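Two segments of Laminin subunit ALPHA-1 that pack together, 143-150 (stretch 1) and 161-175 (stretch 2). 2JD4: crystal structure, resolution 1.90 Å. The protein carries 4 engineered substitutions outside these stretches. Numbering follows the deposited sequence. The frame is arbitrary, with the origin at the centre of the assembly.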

ATOM      1  N   LYS A 143       5.067 -25.638   7.299  1.00 27.92           N
ATOM      2  CA  LYS A 143       4.296 -24.401   7.416  1.00 26.80           C
ATOM      3  C   LYS A 143       4.491 -23.511   6.198  1.00 27.02           C
ATOM      4  O   LYS A 143       5.603 -23.361   5.703  1.00 25.22           O
ATOM      5  N   LEU A 144       3.407 -22.910   5.719  1.00 22.93           N
ATOM      6  CA  LEU A 144       3.500 -22.022   4.571  1.00 22.83           C
ATOM      7  C   LEU A 144       3.050 -20.628   4.977  1.00 22.24           C
ATOM      8  O   LEU A 144       1.992 -20.465   5.577  1.00 22.46           O
ATOM      9  N   TYR A 145       3.873 -19.629   4.672  1.00 18.78           N
ATOM     10  CA  TYR A 145       3.543 -18.243   4.989  1.00 18.82           C
ATOM     11  C   TYR A 145       2.883 -17.640   3.757  1.00 20.84           C
ATOM     12  O   TYR A 145       3.484 -17.615   2.679  1.00 19.91           O
ATOM     13  N   LEU A 146       1.649 -17.164   3.921  1.00 18.05           N
ATOM     14  CA  LEU A 146       0.883 -16.585   2.820  1.00 16.62           C
ATOM     15  C   LEU A 146       0.686 -15.066   2.920  1.00 16.62           C
ATOM     16  O   LEU A 146       0.274 -14.538   3.962  1.00 16.28           O
ATOM     17  N   GLY A 147       0.992 -14.374   1.825  1.00 18.10           N
ATOM     18  CA  GLY A 147       0.822 -12.934   1.760  1.00 15.30           C
ATOM     19  C   GLY A 147       1.856 -12.053   2.432  1.00 13.72           C
ATOM     20  O   GLY A 147       1.841 -10.837   2.241  1.00 16.33           O
ATOM     21  N   GLY A 148       2.736 -12.650   3.228  1.00 14.30           N
ATOM     22  CA  GLY A 148       3.753 -11.881   3.921  1.00 14.42           C
ATOM     23  C   GLY A 148       4.438 -12.736   4.974  1.00 14.78           C
ATOM     24  O   GLY A 148       4.227 -13.945   5.022  1.00 17.14           O
ATOM     25  N   LEU A 149       5.244 -12.111   5.825  1.00 19.86           N
ATOM     26  CA  LEU A 149       5.963 -12.823   6.884  1.00 18.66           C
ATOM     27  C   LEU A 149       5.755 -12.151   8.241  1.00 18.80           C
ATOM     28  O   LEU A 149       5.410 -10.966   8.318  1.00 20.66           O
ATOM     29  N   PRO A 150       5.962 -12.904   9.335  1.00 18.53           N
ATOM     30  CA  PRO A 150       5.802 -12.368  10.691  1.00 19.47           C
ATOM     31  C   PRO A 150       6.860 -11.287  10.912  1.00 20.27           C
ATOM     32  O   PRO A 150       7.932 -11.327  10.305  1.00 19.02           O
ATOM     33  N   ILE A 161      12.515  -8.135  -1.425  1.00 18.04           N
ATOM     34  CA  ILE A 161      11.052  -8.185  -1.509  1.00 19.05           C
ATOM     35  C   ILE A 161      10.487  -9.145  -0.465  1.00 18.95           C
ATOM     36  O   ILE A 161      10.002 -10.233  -0.787  1.00 18.40           O
ATOM     37  N   THR A 162      10.556  -8.730   0.794  1.00 20.23           N
ATOM     38  CA  THR A 162      10.064  -9.549   1.888  1.00 22.04           C
ATOM     39  C   THR A 162       8.870  -8.916   2.603  1.00 22.25           C
ATOM     40  O   THR A 162       8.396  -9.456   3.604  1.00 20.65           O
ATOM     41  N   HIS A 163       8.393  -7.774   2.099  1.00 20.55           N
ATOM     42  CA  HIS A 163       7.227  -7.113   2.694  1.00 19.59           C
ATOM     43  C   HIS A 163       5.951  -7.767   2.165  1.00 18.08           C
ATOM     44  O   HIS A 163       5.976  -8.459   1.151  1.00 15.99           O
ATOM     45  N   SER A 164       4.841  -7.541   2.860  1.00 18.36           N
ATOM     46  CA  SER A 164       3.549  -8.111   2.476  1.00 18.04           C
ATOM     47  C   SER A 164       2.982  -7.555   1.167  1.00 16.34           C
ATOM     48  O   SER A 164       2.999  -6.347   0.933  1.00 16.70           O
ATOM     49  N   ILE A 165       2.478  -8.447   0.316  1.00 14.76           N
ATOM     50  CA  ILE A 165       1.896  -8.057  -0.969  1.00 15.04           C
ATOM     51  C   ILE A 165       0.529  -7.380  -0.778  1.00 15.11           C
ATOM     52  O   ILE A 165      -0.336  -7.916  -0.089  1.00 13.17           O
ATOM     53  N   PRO A 166       0.330  -6.183  -1.365  1.00 14.38           N
ATOM     54  CA  PRO A 166      -0.957  -5.489  -1.231  1.00 16.79           C
ATOM     55  C   PRO A 166      -1.905  -6.114  -2.246  1.00 16.19           C
ATOM     56  O   PRO A 166      -2.016  -5.633  -3.373  1.00 17.78           O
ATOM     57  N   ALA A 167      -2.570  -7.196  -1.856  1.00 15.67           N
ATOM     58  CA  ALA A 167      -3.479  -7.877  -2.768  1.00 16.21           C
ATOM     59  C   ALA A 167      -4.467  -8.767  -2.033  1.00 15.48           C
ATOM     60  O   ALA A 167      -4.277  -9.087  -0.859  1.00 14.29           O
ATOM     61  N   CYS A 168      -5.509  -9.170  -2.753  1.00 14.00           N
ATOM     62  CA  CYS A 168      -6.529 -10.064  -2.231  1.00 13.94           C
ATOM     63  C   CYS A 168      -6.183 -11.447  -2.760  1.00 15.61           C
ATOM     64  O   CYS A 168      -5.885 -11.607  -3.943  1.00 15.69           O
ATOM     65  N   ILE A 169      -6.215 -12.444  -1.887  1.00 14.06           N
ATOM     66  CA  ILE A 169      -5.908 -13.803  -2.302  1.00 17.92           C
ATOM     67  C   ILE A 169      -7.069 -14.724  -1.945  1.00 14.31           C
ATOM     68  O   ILE A 169      -7.576 -14.693  -0.829  1.00 18.53           O
ATOM     69  N   GLY A 170      -7.498 -15.525  -2.911  1.00 16.65           N
ATOM     70  CA  GLY A 170      -8.593 -16.438  -2.672  1.00 16.77           C
ATOM     71  C   GLY A 170      -8.079 -17.753  -2.121  1.00 17.99           C
ATOM     72  O   GLY A 170      -7.185 -17.779  -1.271  1.00 16.69           O
ATOM     73  N   GLU A 171      -8.628 -18.850  -2.626  1.00 17.79           N
ATOM     74  CA  GLU A 171      -8.232 -20.173  -2.173  1.00 18.25           C
ATOM     75  C   GLU A 171      -6.849 -20.553  -2.718  1.00 16.98           C
ATOM     76  O   GLU A 171      -6.422 -20.057  -3.757  1.00 18.69           O
ATOM     77  N   ILE A 172      -6.159 -21.434  -2.005  1.00 19.83           N
ATOM     78  CA  ILE A 172      -4.838 -21.891  -2.423  1.00 19.45           C
ATOM     79  C   ILE A 172      -4.711 -23.400  -2.234  1.00 23.39           C
ATOM     80  O   ILE A 172      -5.173 -23.962  -1.235  1.00 23.30           O
ATOM     81  N   MET A 173      -4.101 -24.052  -3.219  1.00 21.30           N
ATOM     82  CA  MET A 173      -3.906 -25.494  -3.194  1.00 21.21           C
ATOM     83  C   MET A 173      -2.425 -25.847  -3.254  1.00 20.25           C
ATOM     84  O   MET A 173      -1.649 -25.181  -3.938  1.00 18.54           O
ATOM     85  N   VAL A 174      -2.044 -26.900  -2.541  1.00 20.03           N
ATOM     86  CA  VAL A 174      -0.667 -27.379  -2.540  1.00 17.46           C
ATOM     87  C   VAL A 174      -0.746 -28.872  -2.871  1.00 22.14           C
ATOM     88  O   VAL A 174      -1.422 -29.627  -2.171  1.00 20.65           O
ATOM     89  N   ASN A 175      -0.084 -29.287  -3.951  1.00 19.46           N
ATOM     90  CA  ASN A 175      -0.110 -30.685  -4.378  1.00 23.07           C
ATOM     91  C   ASN A 175      -1.526 -31.284  -4.401  1.00 24.47           C
ATOM     92  O   ASN A 175      -1.773 -32.365  -3.850  1.00 22.39           O
TER

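Strand 143-146 and strand 167-174 run nearly antiparallel, with 151° between their N-to-C directions, but their axes approach no closer than 11.2 Å. That spacing is too wide for backbone pairing and is filled by side chains; the two stretches together bury 413 Å².

Along strand 143-146 the side chains alternate. Lys143, with chi1 m and the remaining chi angles t, is out of reach of stretch 2 and makes no contact. Leu144 points its CA-to-CB bond toward stretch 2, with chi1 t and chi2 at 144°, between wells. Leu144 CD1 lies 4.3 Å from CG2 of Val174 (chi1 t), and Leu144 CD2 lies 4.4 Å from CD1 of Ile172, whose t,t chain is extended. Tyr145 (chi1 m) is again out of reach. Leu146 (t,p) points toward stretch 2 and has the largest covered area, 66 Å². Leu146 CD1 sits 4.0 Å from Ile172 CD1 and 4.1 Å from Ile169 CD1, so one methyl meets two isoleucine tips; Ile169 is m,t.

At Gly147 the contact changes from apolar to polar. Its phi of 78° favours glycine, and its carbonyl accepts a hydrogen bond from Ile165 N (N to Gly147 O 3.1 Å, angle at H 141°). Ser164 OG, chi1 t, also lies 2.7 Å from Gly147 O. The CA of Gly147 additionally comes within 4.4 Å of Ile169 CD1.

Gly148 CA is 4.0 Å from Ser164 CA. An ideal CB on Gly148 would lie 3.0 Å from Ser164 CB, a clash, so the close approach depends on the absent side chain.

Leu149 (m,t) starts sideways, yet its end comes nearer: Leu149 CD1 is 4.0 Å from Thr162 O and 4.3 Å from Thr162 CB. Water 1 lies between the backbones here: its O accepts from Leu149 N at 2.8 Å and is also 2.8 Å from Thr162 O. Pro150 makes no contact.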

ATOM      1  CB  LYS A 143       4.724 -23.615   8.661  1.00 29.71           C
ATOM      2  CG  LYS A 143       4.513 -24.338   9.977  1.00 36.53           C
ATOM      3  CD  LYS A 143       5.088 -23.545  11.148  1.00 42.22           C
ATOM      4  CE  LYS A 143       4.919 -24.309  12.462  1.00 47.61           C
ATOM      5  NZ  LYS A 143       5.520 -23.595  13.628  1.00 50.17           N
ATOM      6  CB  LEU A 144       2.644 -22.543   3.407  1.00 21.17           C
ATOM      7  CG  LEU A 144       2.575 -21.673   2.141  1.00 23.69           C
ATOM      8  CD1 LEU A 144       2.520 -22.539   0.887  1.00 20.22           C
ATOM      9  CD2 LEU A 144       1.359 -20.775   2.215  1.00 19.23           C
ATOM     10  CB  TYR A 145       4.805 -17.456   5.345  1.00 15.99           C
ATOM     11  CG  TYR A 145       5.503 -17.979   6.575  1.00 19.21           C
ATOM     12  CD1 TYR A 145       6.357 -19.080   6.501  1.00 18.88           C
ATOM     13  CD2 TYR A 145       5.290 -17.389   7.821  1.00 17.60           C
ATOM     14  CE1 TYR A 145       6.984 -19.577   7.637  1.00 25.94           C
ATOM     15  CE2 TYR A 145       5.910 -17.882   8.963  1.00 24.67           C
ATOM     16  CZ  TYR A 145       6.756 -18.973   8.865  1.00 26.04           C
ATOM     17  OH  TYR A 145       7.380 -19.450   9.996  1.00 34.39           O
ATOM     18  CB  LEU A 146      -0.495 -17.267   2.731  1.00 14.30           C
ATOM     19  CG  LEU A 146      -1.393 -16.854   1.550  1.00 14.55           C
ATOM     20  CD1 LEU A 146      -0.763 -17.349   0.229  1.00 12.89           C
ATOM     21  CD2 LEU A 146      -2.798 -17.453   1.725  1.00 12.10           C
ATOM     22  CB  LEU A 149       7.472 -12.849   6.576  1.00 15.48           C
ATOM     23  CG  LEU A 149       7.928 -13.450   5.246  1.00 18.69           C
ATOM     24  CD1 LEU A 149       9.402 -13.085   5.004  1.00 23.63           C
ATOM     25  CD2 LEU A 149       7.730 -14.955   5.265  1.00 14.66           C
ATOM     26  CB  PRO A 150       6.046 -13.587  11.583  1.00 22.09           C
ATOM     27  CG  PRO A 150       5.733 -14.760  10.687  1.00 21.72           C
ATOM     28  CD  PRO A 150       6.299 -14.337   9.368  1.00 19.19           C
ATOM     29  CB  ILE A 161      10.567  -8.616  -2.917  1.00 20.04           C
ATOM     30  CG1 ILE A 161      11.182  -7.711  -3.991  1.00 20.69           C
ATOM     31  CG2 ILE A 161       9.034  -8.502  -3.006  1.00 19.84           C
ATOM     32  CD1 ILE A 161      10.859  -6.243  -3.830  1.00 29.77           C
ATOM     33  CB  THR A 162      11.180  -9.830   2.911  1.00 22.26           C
ATOM     34  OG1 THR A 162      11.755  -8.592   3.345  1.00 23.84           O
ATOM     35  CG2 THR A 162      12.275 -10.701   2.281  1.00 22.22           C
ATOM     36  CB  HIS A 163       7.204  -5.605   2.380  1.00 20.92           C
ATOM     37  CG  HIS A 163       7.333  -5.279   0.925  1.00 19.34           C
ATOM     38  ND1 HIS A 163       8.542  -5.296   0.263  1.00 22.12           N
ATOM     39  CD2 HIS A 163       6.404  -4.940   0.000  1.00 21.24           C
ATOM     40  CE1 HIS A 163       8.354  -4.983  -1.005  1.00 21.41           C
ATOM     41  NE2 HIS A 163       7.064  -4.761  -1.192  1.00 19.27           N
ATOM     42  CB  SER A 164       2.543  -7.881   3.606  1.00 17.56           C
ATOM     43  OG  SER A 164       1.265  -8.353   3.243  1.00 15.13           O
ATOM     44  CB  ILE A 165       1.713  -9.305  -1.895  1.00 15.83           C
ATOM     45  CG1 ILE A 165       1.109  -8.903  -3.243  1.00 23.39           C
ATOM     46  CG2 ILE A 165       0.801 -10.325  -1.234  1.00 21.39           C
ATOM     47  CD1 ILE A 165       2.094  -8.298  -4.205  1.00 23.44           C
ATOM     48  CB  PRO A 166      -0.622  -4.036  -1.601  1.00 16.78           C
ATOM     49  CG  PRO A 166       0.869  -3.945  -1.398  1.00 15.29           C
ATOM     50  CD  PRO A 166       1.343  -5.269  -1.921  1.00 14.05           C
ATOM     51  CB  ALA A 167      -2.677  -8.731  -3.761  1.00 15.62           C
ATOM     52  CB  CYS A 168      -7.913  -9.665  -2.742  1.00 16.70           C
ATOM     53  SG  CYS A 168      -9.236 -10.738  -2.092  1.00 22.37           S
ATOM     54  CB  ILE A 169      -4.624 -14.321  -1.626  1.00 16.53           C
ATOM     55  CG1 ILE A 169      -3.438 -13.430  -2.003  1.00 18.43           C
ATOM     56  CG2 ILE A 169      -4.337 -15.746  -2.085  1.00 18.36           C
ATOM     57  CD1 ILE A 169      -2.122 -13.850  -1.349  1.00 15.73           C
ATOM     58  CB  GLU A 171      -9.269 -21.211  -2.627  1.00 21.68           C
ATOM     59  CG  GLU A 171     -10.702 -20.957  -2.141  1.00 24.94           C
ATOM     60  CD  GLU A 171     -10.809 -20.815  -0.633  1.00 30.18           C
ATOM     61  OE1 GLU A 171     -10.031 -21.475   0.088  1.00 32.77           O
ATOM     62  OE2 GLU A 171     -11.681 -20.051  -0.162  1.00 35.53           O
ATOM     63  CB  ILE A 172      -3.716 -21.154  -1.640  1.00 18.65           C
ATOM     64  CG1 ILE A 172      -2.348 -21.744  -1.998  1.00 18.84           C
ATOM     65  CG2 ILE A 172      -3.987 -21.227  -0.145  1.00 23.32           C
ATOM     66  CD1 ILE A 172      -1.166 -21.042  -1.322  1.00 24.61           C
ATOM     67  CB  MET A 173      -4.576 -26.136  -4.403  1.00 23.38           C
ATOM     68  CG  MET A 173      -6.068 -25.963  -4.493  1.00 31.57           C
ATOM     69  SD  MET A 173      -6.629 -26.673  -6.051  1.00 45.14           S
ATOM     70  CE  MET A 173      -5.829 -28.280  -5.994  1.00 27.24           C
ATOM     71  CB  VAL A 174       0.008 -27.185  -1.169  1.00 19.10           C
ATOM     72  CG1 VAL A 174       1.385 -27.829  -1.177  1.00 21.79           C
ATOM     73  CG2 VAL A 174       0.147 -25.698  -0.856  1.00 16.82           C
ATOM     74  CB  ASN A 175       0.818 -31.534  -3.488  1.00 21.11           C
ATOM     75  CG  ASN A 175       2.289 -31.193  -3.694  1.00 28.93           C
ATOM     76  OD1 ASN A 175       2.616 -30.192  -4.336  1.00 27.98           O
ATOM     77  ND2 ASN A 175       3.184 -32.019  -3.141  1.00 23.32           N
TER
HETATM   78  O   HOH W   1       6.183  -9.494   5.267  1.00 19.75           O